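Local coordinates for vivid PAS protein VVD (Neurospora crassa, PDB 3D72), which probably senses blue light through a flavin-binding LOV (PAS-type) domain in the Neurospora circadian system, forming a rapidly exchanging dimer on light activation, at residues Thr96-Met100 with Gln111-Val115; Val125-Ile131 with Ser143-Glu149. The protein carries 1 engineered substitution. All coordinates share one frame; numbering follows the deposited sequence.

Contact 1. Residues Thr96-Met100 with Gln111-Val115; sequences TINTM and QVEVV. With FAD (flavin-adenine dinucleotide), chain C.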
loop_
_atom_site.group_PDB
_atom_site.type_symbol
_atom_site.label_atom_id
_atom_site.label_comp_id
_atom_site.label_asym_id
_atom_site.label_seq_id
_atom_site.Cartn_x
_atom_site.Cartn_y
_atom_site.Cartn_z
ATOM N N THR A 96 0.395 23.936 19.592
ATOM C CA THR A 96 0.284 23.047 18.444
ATOM C C THR A 96 1.665 22.555 18.032
ATOM O O THR A 96 1.854 21.368 17.750
ATOM C CB THR A 96 -0.380 23.775 17.256
ATOM O OG1 THR A 96 -1.736 24.091 17.592
ATOM C CG2 THR A 96 -0.362 22.914 15.993
ATOM N N ILE A 97 2.632 23.461 18.022
ATOM C CA ILE A 97 3.990 23.080 17.648
ATOM C C ILE A 97 4.590 22.142 18.678
ATOM O O ILE A 97 5.254 21.168 18.316
ATOM C CB ILE A 97 4.885 24.322 17.477
ATOM C CG1 ILE A 97 4.286 25.217 16.395
ATOM C CG2 ILE A 97 6.286 23.898 17.049
ATOM C CD1 ILE A 97 5.010 26.520 16.168
ATOM N N ASN A 98 4.332 22.402 19.934
ATOM C CA ASN A 98 4.874 21.536 20.970
ATOM C C ASN A 98 4.244 20.148 20.877
ATOM O O ASN A 98 4.913 19.140 21.097
ATOM C CB ASN A 98 4.640 22.134 22.352
ATOM C CG ASN A 98 5.301 21.330 23.433
ATOM O OD1 ASN A 98 6.507 21.074 23.390
ATOM N ND2 ASN A 98 4.515 20.910 24.413
ATOM N N THR A 99 2.959 20.101 20.532
ATOM C CA THR A 99 2.259 18.830 20.387
ATOM C C THR A 99 2.919 17.983 19.296
ATOM O O THR A 99 3.136 16.788 19.469
ATOM C CB THR A 99 0.773 19.042 20.041
ATOM O OG1 THR A 99 0.096 19.569 21.185
ATOM C CG2 THR A 99 0.121 17.728 19.627
ATOM N N MET A 100 3.238 18.617 18.156
ATOM C CA MET A 100 3.883 17.906 17.054
ATOM C C MET A 100 5.267 17.434 17.467
ATOM O O MET A 100 5.639 16.283 17.250
ATOM C CB MET A 100 4.038 18.822 15.828
ATOM C CG MET A 100 2.739 19.189 15.126
ATOM S SD MET A 100 3.019 20.069 13.565
ATOM C CE MET A 100 3.429 21.678 14.137
ATOM N N GLN A 111 -2.186 14.090 15.004
ATOM C CA GLN A 111 -2.986 14.740 13.989
ATOM C C GLN A 111 -3.295 16.128 14.527
ATOM O O GLN A 111 -3.773 16.268 15.651
ATOM C CB GLN A 111 -4.266 13.931 13.778
ATOM C CG GLN A 111 -4.995 14.186 12.490
ATOM C CD GLN A 111 -5.997 13.077 12.187
ATOM O OE1 GLN A 111 -5.822 12.296 11.247
ATOM N NE2 GLN A 111 -7.043 12.995 12.999
ATOM N N VAL A 112 -2.997 17.152 13.736
ATOM C CA VAL A 112 -3.238 18.525 14.165
ATOM C C VAL A 112 -3.615 19.432 13.010
ATOM O O VAL A 112 -3.501 19.060 11.849
ATOM C CB VAL A 112 -1.977 19.143 14.835
ATOM C CG1 VAL A 112 -1.500 18.264 15.978
ATOM C CG2 VAL A 112 -0.873 19.331 13.799
ATOM N N GLU A 113 -4.123 20.615 13.346
ATOM C CA GLU A 113 -4.428 21.619 12.347
ATOM C C GLU A 113 -3.383 22.688 12.634
ATOM O O GLU A 113 -3.253 23.145 13.770
ATOM C CB GLU A 113 -5.828 22.206 12.523
ATOM C CG GLU A 113 -6.946 21.307 12.045
ATOM C CD GLU A 113 -8.167 22.106 11.656
ATOM O OE1 GLU A 113 -8.478 23.072 12.379
ATOM O OE2 GLU A 113 -8.809 21.772 10.638
ATOM N N VAL A 114 -2.621 23.066 11.618
ATOM C CA VAL A 114 -1.585 24.065 11.812
ATOM C C VAL A 114 -1.611 25.100 10.704
ATOM O O VAL A 114 -1.823 24.777 9.538
ATOM C CB VAL A 114 -0.173 23.403 11.869
ATOM C CG1 VAL A 114 0.134 22.691 10.567
ATOM C CG2 VAL A 114 0.890 24.461 12.156
ATOM N N VAL A 115 -1.418 26.359 11.076
ATOM C CA VAL A 115 -1.399 27.415 10.085
ATOM C C VAL A 115 -0.099 27.305 9.300
ATOM O O VAL A 115 0.978 27.243 9.886
ATOM C CB VAL A 115 -1.486 28.807 10.744
ATOM C CG1 VAL A 115 -1.275 29.890 9.698
ATOM C CG2 VAL A 115 -2.849 28.977 11.400
HETATM P PA FAD C . 10.425 23.728 18.147
HETATM O O1A FAD C . 11.171 24.490 17.108
HETATM O O2A FAD C . 11.188 23.239 19.320
HETATM O O5B FAD C . 9.202 24.621 18.622
HETATM C C5B FAD C . 8.268 24.218 19.644
HETATM C C4B FAD C . 7.422 25.438 19.997
HETATM O O4B FAD C . 6.543 25.041 21.065
HETATM C C3B FAD C . 8.213 26.672 20.481
HETATM O O3B FAD C . 7.933 27.855 19.778
HETATM C C2B FAD C . 7.911 26.785 21.970
HETATM O O2B FAD C . 7.770 28.074 22.509
HETATM C C1B FAD C . 6.681 25.902 22.203
HETATM N N9A FAD C . 6.782 25.029 23.357
HETATM C C8A FAD C . 7.710 24.053 23.594
HETATM N N7A FAD C . 7.558 23.428 24.739
HETATM C C5A FAD C . 6.465 24.058 25.309
HETATM C C6A FAD C . 5.782 23.844 26.559
HETATM N N6A FAD C . 6.185 22.917 27.432
HETATM N N1A FAD C . 4.708 24.634 26.848
HETATM C C2A FAD C . 4.326 25.571 25.938
HETATM N N3A FAD C . 4.880 25.854 24.737
HETATM C C4A FAD C . 5.988 25.028 24.491
HETATM N N1 FAD C . 4.909 21.171 10.104
HETATM C C2 FAD C . 4.149 22.029 9.376
HETATM O O2 FAD C . 3.925 23.197 9.744
HETATM N N3 FAD C . 3.573 21.591 8.174
HETATM C C4 FAD C . 3.735 20.317 7.626
HETATM O O4 FAD C . 3.167 20.023 6.549
HETATM C C4X FAD C . 4.516 19.428 8.394
HETATM N N5 FAD C . 4.739 18.128 7.905
HETATM C C5X FAD C . 5.516 17.277 8.670
HETATM C C6 FAD C . 5.754 15.951 8.192
HETATM C C7 FAD C . 6.545 15.065 8.882
HETATM C C7M FAD C . 6.717 13.659 8.291
HETATM C C8 FAD C . 7.194 15.463 10.077
HETATM C C8M FAD C . 8.099 14.543 10.872
HETATM C C9 FAD C . 6.963 16.793 10.583
HETATM C C9A FAD C . 6.145 17.710 9.901
HETATM N N10 FAD C . 5.879 19.057 10.381
HETATM C C10 FAD C . 5.118 19.905 9.607
HETATM C "C1'" FAD C . 6.416 19.567 11.674
HETATM C "C2'" FAD C . 7.796 20.171 11.763
HETATM O "O2'" FAD C . 8.672 19.442 10.895
HETATM C "C3'" FAD C . 8.218 20.135 13.251
HETATM O "O3'" FAD C . 8.244 18.775 13.684
HETATM C "C4'" FAD C . 7.241 20.934 14.177
HETATM O "O4'" FAD C . 7.301 22.308 13.842
HETATM C "C5'" FAD C . 7.549 20.753 15.672
HETATM O "O5'" FAD C . 8.955 20.576 15.906
HETATM P P FAD C . 9.973 21.791 16.000
HETATM O O1P FAD C . 11.308 21.205 15.855
HETATM O O2P FAD C . 9.615 22.849 15.023
HETATM O O3P FAD C . 9.841 22.410 17.474
HETATM O O HOH W 1 -3.077 25.394 15.586
#

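Contact 2. Residues Val125-Ile131 with Ser143-Glu149; sequences VNFLTMI and SMGFQCE. With FAD (flavin-adenine dinucleotide), chain C.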
loop_
_atom_site.group_PDB
_atom_site.type_symbol
_atom_site.label_atom_id
_atom_site.label_comp_id
_atom_site.label_asym_id
_atom_site.label_seq_id
_atom_site.Cartn_x
_atom_site.Cartn_y
_atom_site.Cartn_z
ATOM N N VAL A 125 -4.921 26.582 6.405
ATOM C CA VAL A 125 -4.917 25.703 7.562
ATOM C C VAL A 125 -4.621 24.315 7.019
ATOM O O VAL A 125 -5.351 23.790 6.178
ATOM C CB VAL A 125 -6.277 25.697 8.285
ATOM C CG1 VAL A 125 -6.193 24.841 9.543
ATOM C CG2 VAL A 125 -6.680 27.128 8.640
ATOM N N ASN A 126 -3.530 23.733 7.500
ATOM C CA ASN A 126 -3.086 22.418 7.067
ATOM C C ASN A 126 -3.502 21.369 8.089
ATOM O O ASN A 126 -3.118 21.445 9.253
ATOM C CB ASN A 126 -1.556 22.452 6.932
ATOM C CG ASN A 126 -0.974 21.215 6.273
ATOM O OD1 ASN A 126 -1.627 20.183 6.139
ATOM N ND2 ASN A 126 0.295 21.320 5.870
ATOM N N PHE A 127 -4.320 20.409 7.660
ATOM C CA PHE A 127 -4.738 19.312 8.528
ATOM C C PHE A 127 -3.638 18.269 8.314
ATOM O O PHE A 127 -3.585 17.604 7.279
ATOM C CB PHE A 127 -6.096 18.761 8.083
ATOM C CG PHE A 127 -6.535 17.537 8.839
ATOM C CD1 PHE A 127 -6.992 16.413 8.152
ATOM C CD2 PHE A 127 -6.503 17.503 10.232
ATOM C CE1 PHE A 127 -7.397 15.269 8.837
ATOM C CE2 PHE A 127 -6.910 16.357 10.929
ATOM C CZ PHE A 127 -7.360 15.242 10.224
ATOM N N LEU A 128 -2.773 18.141 9.309
ATOM C CA LEU A 128 -1.618 17.258 9.246
ATOM C C LEU A 128 -1.679 15.990 10.091
ATOM O O LEU A 128 -2.068 16.031 11.247
ATOM C CB LEU A 128 -0.396 18.075 9.662
ATOM C CG LEU A 128 0.970 17.410 9.749
ATOM C CD1 LEU A 128 1.477 17.077 8.360
ATOM C CD2 LEU A 128 1.920 18.365 10.467
ATOM N N THR A 129 -1.273 14.865 9.500
ATOM C CA THR A 129 -1.218 13.598 10.211
ATOM C C THR A 129 0.192 13.043 10.024
ATOM O O THR A 129 0.674 12.981 8.901
ATOM C CB THR A 129 -2.206 12.568 9.635
ATOM O OG1 THR A 129 -3.528 13.122 9.623
ATOM C CG2 THR A 129 -2.201 11.300 10.491
ATOM N N MET A 130 0.855 12.667 11.111
ATOM C CA MET A 130 2.209 12.101 11.018
ATOM C C MET A 130 2.221 10.728 11.664
ATOM O O MET A 130 1.787 10.564 12.808
ATOM C CB MET A 130 3.215 13.015 11.714
ATOM C CG MET A 130 3.468 14.320 10.981
ATOM S SD MET A 130 4.368 15.524 11.980
ATOM C CE MET A 130 3.119 16.069 13.125
ATOM N N ILE A 131 2.721 9.742 10.923
ATOM C CA ILE A 131 2.767 8.363 11.393
ATOM C C ILE A 131 4.187 7.826 11.281
ATOM O O ILE A 131 4.771 7.877 10.199
ATOM C CB ILE A 131 1.863 7.459 10.515
ATOM C CG1 ILE A 131 0.456 8.065 10.399
ATOM C CG2 ILE A 131 1.797 6.062 11.102
ATOM C CD1 ILE A 131 -0.308 8.108 11.703
ATOM N N SER A 143 9.240 9.131 9.221
ATOM C CA SER A 143 7.920 9.584 9.630
ATOM C C SER A 143 7.241 9.978 8.332
ATOM O O SER A 143 7.838 10.685 7.511
ATOM C CB SER A 143 7.991 10.800 10.553
ATOM O OG SER A 143 6.673 11.225 10.890
ATOM N N MET A 144 6.014 9.503 8.121
ATOM C CA MET A 144 5.281 9.867 6.918
ATOM C C MET A 144 4.219 10.881 7.312
ATOM O O MET A 144 3.442 10.654 8.251
ATOM C CB MET A 144 4.608 8.656 6.258
ATOM C CG MET A 144 3.884 9.016 4.940
ATOM S SD MET A 144 3.458 7.628 3.834
ATOM C CE MET A 144 5.146 7.060 3.357
ATOM N N GLY A 145 4.217 12.008 6.614
ATOM C CA GLY A 145 3.244 13.048 6.888
ATOM C C GLY A 145 2.254 13.184 5.752
ATOM O O GLY A 145 2.608 13.067 4.587
ATOM N N PHE A 146 0.996 13.428 6.114
ATOM C CA PHE A 146 -0.092 13.601 5.166
ATOM C C PHE A 146 -0.627 15.009 5.388
ATOM O O PHE A 146 -0.896 15.387 6.527
ATOM C CB PHE A 146 -1.184 12.569 5.455
ATOM C CG PHE A 146 -0.719 11.151 5.304
ATOM C CD1 PHE A 146 -0.801 10.509 4.074
ATOM C CD2 PHE A 146 -0.175 10.465 6.384
ATOM C CE1 PHE A 146 -0.350 9.195 3.922
ATOM C CE2 PHE A 146 0.281 9.147 6.243
ATOM C CZ PHE A 146 0.191 8.515 5.009
ATOM N N GLN A 147 -0.746 15.783 4.316
ATOM C CA GLN A 147 -1.239 17.160 4.413
ATOM C C GLN A 147 -2.573 17.329 3.716
ATOM O O GLN A 147 -2.865 16.660 2.730
ATOM C CB GLN A 147 -0.246 18.144 3.797
ATOM C CG GLN A 147 1.097 18.242 4.494
ATOM C CD GLN A 147 1.993 17.057 4.228
ATOM O OE1 GLN A 147 1.871 16.399 3.199
ATOM N NE2 GLN A 147 2.911 16.790 5.151
ATOM N N CYS A 148 -3.371 18.261 4.220
ATOM C CA CYS A 148 -4.687 18.524 3.662
ATOM C C CYS A 148 -5.014 19.991 3.856
ATOM O O CYS A 148 -5.002 20.494 4.977
ATOM C CB CYS A 148 -5.737 17.654 4.361
ATOM S SG CYS A 148 -7.465 17.994 3.906
ATOM N N GLU A 149 -5.292 20.675 2.756
ATOM C CA GLU A 149 -5.631 22.083 2.827
ATOM C C GLU A 149 -7.087 22.182 3.272
ATOM O O GLU A 149 -7.956 21.591 2.590
ATOM C CB GLU A 149 -5.438 22.735 1.460
ATOM C CG GLU A 149 -5.135 24.209 1.537
ATOM C CD GLU A 149 -5.099 24.868 0.180
ATOM O OE1 GLU A 149 -4.534 24.270 -0.758
ATOM O OE2 GLU A 149 -5.632 25.993 0.061
ATOM O OXT GLU A 149 -7.344 22.842 4.302
HETATM P PA FAD C . 10.425 23.728 18.147
HETATM O O1A FAD C . 11.171 24.490 17.108
HETATM O O2A FAD C . 11.188 23.239 19.320
HETATM O O5B FAD C . 9.202 24.621 18.622
HETATM C C5B FAD C . 8.268 24.218 19.644
HETATM C C4B FAD C . 7.422 25.438 19.997
HETATM O O4B FAD C . 6.543 25.041 21.065
HETATM C C3B FAD C . 8.213 26.672 20.481
HETATM O O3B FAD C . 7.933 27.855 19.778
HETATM C C2B FAD C . 7.911 26.785 21.970
HETATM O O2B FAD C . 7.770 28.074 22.509
HETATM C C1B FAD C . 6.681 25.902 22.203
HETATM N N9A FAD C . 6.782 25.029 23.357
HETATM C C8A FAD C . 7.710 24.053 23.594
HETATM N N7A FAD C . 7.558 23.428 24.739
HETATM C C5A FAD C . 6.465 24.058 25.309
HETATM C C6A FAD C . 5.782 23.844 26.559
HETATM N N6A FAD C . 6.185 22.917 27.432
HETATM N N1A FAD C . 4.708 24.634 26.848
HETATM C C2A FAD C . 4.326 25.571 25.938
HETATM N N3A FAD C . 4.880 25.854 24.737
HETATM C C4A FAD C . 5.988 25.028 24.491
HETATM N N1 FAD C . 4.909 21.171 10.104
HETATM C C2 FAD C . 4.149 22.029 9.376
HETATM O O2 FAD C . 3.925 23.197 9.744
HETATM N N3 FAD C . 3.573 21.591 8.174
HETATM C C4 FAD C . 3.735 20.317 7.626
HETATM O O4 FAD C . 3.167 20.023 6.549
HETATM C C4X FAD C . 4.516 19.428 8.394
HETATM N N5 FAD C . 4.739 18.128 7.905
HETATM C C5X FAD C . 5.516 17.277 8.670
HETATM C C6 FAD C . 5.754 15.951 8.192
HETATM C C7 FAD C . 6.545 15.065 8.882
HETATM C C7M FAD C . 6.717 13.659 8.291
HETATM C C8 FAD C . 7.194 15.463 10.077
HETATM C C8M FAD C . 8.099 14.543 10.872
HETATM C C9 FAD C . 6.963 16.793 10.583
HETATM C C9A FAD C . 6.145 17.710 9.901
HETATM N N10 FAD C . 5.879 19.057 10.381
HETATM C C10 FAD C . 5.118 19.905 9.607
HETATM C "C1'" FAD C . 6.416 19.567 11.674
HETATM C "C2'" FAD C . 7.796 20.171 11.763
HETATM O "O2'" FAD C . 8.672 19.442 10.895
HETATM C "C3'" FAD C . 8.218 20.135 13.251
HETATM O "O3'" FAD C . 8.244 18.775 13.684
HETATM C "C4'" FAD C . 7.241 20.934 14.177
HETATM O "O4'" FAD C . 7.301 22.308 13.842
HETATM C "C5'" FAD C . 7.549 20.753 15.672
HETATM O "O5'" FAD C . 8.955 20.576 15.906
HETATM P P FAD C . 9.973 21.791 16.000
HETATM O O1P FAD C . 11.308 21.205 15.855
HETATM O O2P FAD C . 9.615 22.849 15.023
HETATM O O3P FAD C . 9.841 22.410 17.474
#

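Contact 1. Residues Thr96-Met100 with Gln111-Val115
T96 and T99 share one rotamer, and it turns the same methyl of each toward the strand. With chi1 of T96 at -66°, CG2 stands opposite the backbone N and settles on the strand backbone, 3.7 Å from E113 O, while also brushing the CB of V114. The hydroxyl branch is left to one side, where a single water links the two elements: it lies 2.7 Å from T96 OG1 and donates to E113 O at 2.9 Å. One turn on, T99 slides its CG2 past V112 CG1 at 4.0 Å, and its hydroxyl is held by the carbonyl of N95 within the helix. M100 reaches in from the flank. With chi1 at -69° its CG lies on V112 CG2 at 3.9 Å; the bend at chi3 then turns the methyl CE in between V114 CG2 and the ribityl chain, 3.9 Å from FAD C4'. V112 divides its two methyls along the helix face, CG1 meeting T99 and CG2 meeting M100. V114 lies deeper and faces the flavin, with CG1 3.9 Å from FAD O2. Apart from the water bridge, the contact is apolar, and it passes from a partly exposed threonine edge to a buried floor against the cofactor. The two segments run in broadly opposing directions but obliquely, 143° between them, with axes 9.3 Å apart at closest approach. This is the helix-on-sheet packing of a PAS domain in its LOV form, where the flavin is held between the helices and the antiparallel sheet.

Contact 2. Residues Val125-Ile131 with Ser143-Glu149
The F146 ring meets the neighbouring strand with its rim: T129 O and I131 CG1 both lie at the edge, near the ring plane, while L16 and L29 add to its surroundings. F127, on the same side of the sheet, likewise has C148 CB at its ring edge. On the other side lies the flavin, and two side chains press on one face of its isoalloxazine. L128 lays CD2 3.5 Å from FAD C4X with CD1 near N5, and M130, with CG beside its backbone N (chi1 -70°) and an extended chi2, brings SD to 3.2 Å from FAD C9. The amides of N126 and Q147 cross with their planes 66° apart, next to the pyrimidine end of the flavin: N126 ND2 is 3.2 Å from FAD O4, and Q147 CG is 3.4 Å from the same oxygen. At the dimethylbenzene end the backbone itself comes close, G145 N lying 3.4 Å from FAD C7M. The strands are antiparallel. T129 with F146 and I131 with M144 form hydrogen-bonded pairs on either side of the M130-G145 non-hydrogen-bonded pair. Farther along, F127 N bonds to C148 O at 2.8 Å, and N126 OD1 accepts C148 N at 3.2 Å from a donor tilted out of the amide plane. That bond, with N116 taking ND2, fixes the rotation of the N126 amide. Carbon and sulfur pack on the ring face while polar side chains gather at O4, an arrangement consistent with a LOV flavin site, where changes at N5 and O4 are thought to be passed to the sheet. In LOV domains the glutamine beside these atoms is thought to sense adduct formation, and Q147 probably does so here, close to the C-terminal end of the chain.

In the fold
Coming from the N terminus, the chain first enters contact 1 on helix 94-106, follows the rest of that helix, turns in a short loop and comes back along strand 110-117, which closes the first loop. A short loop leads into strand 123-134, and this strand pairs with 110-117 through V112-L128 and V114-N126 backbone bonds. Contact 2 then closes the next loop, the hairpin to strand 140-146 and the C-terminal tail. The two contacts follow in series, neither nested nor crossed, with centres about 10 Å apart. Strand 123-134 stands between 110-117 and 140-146 in the sheet, so together they tie a helix, three adjacent strands and the FAD into one unit.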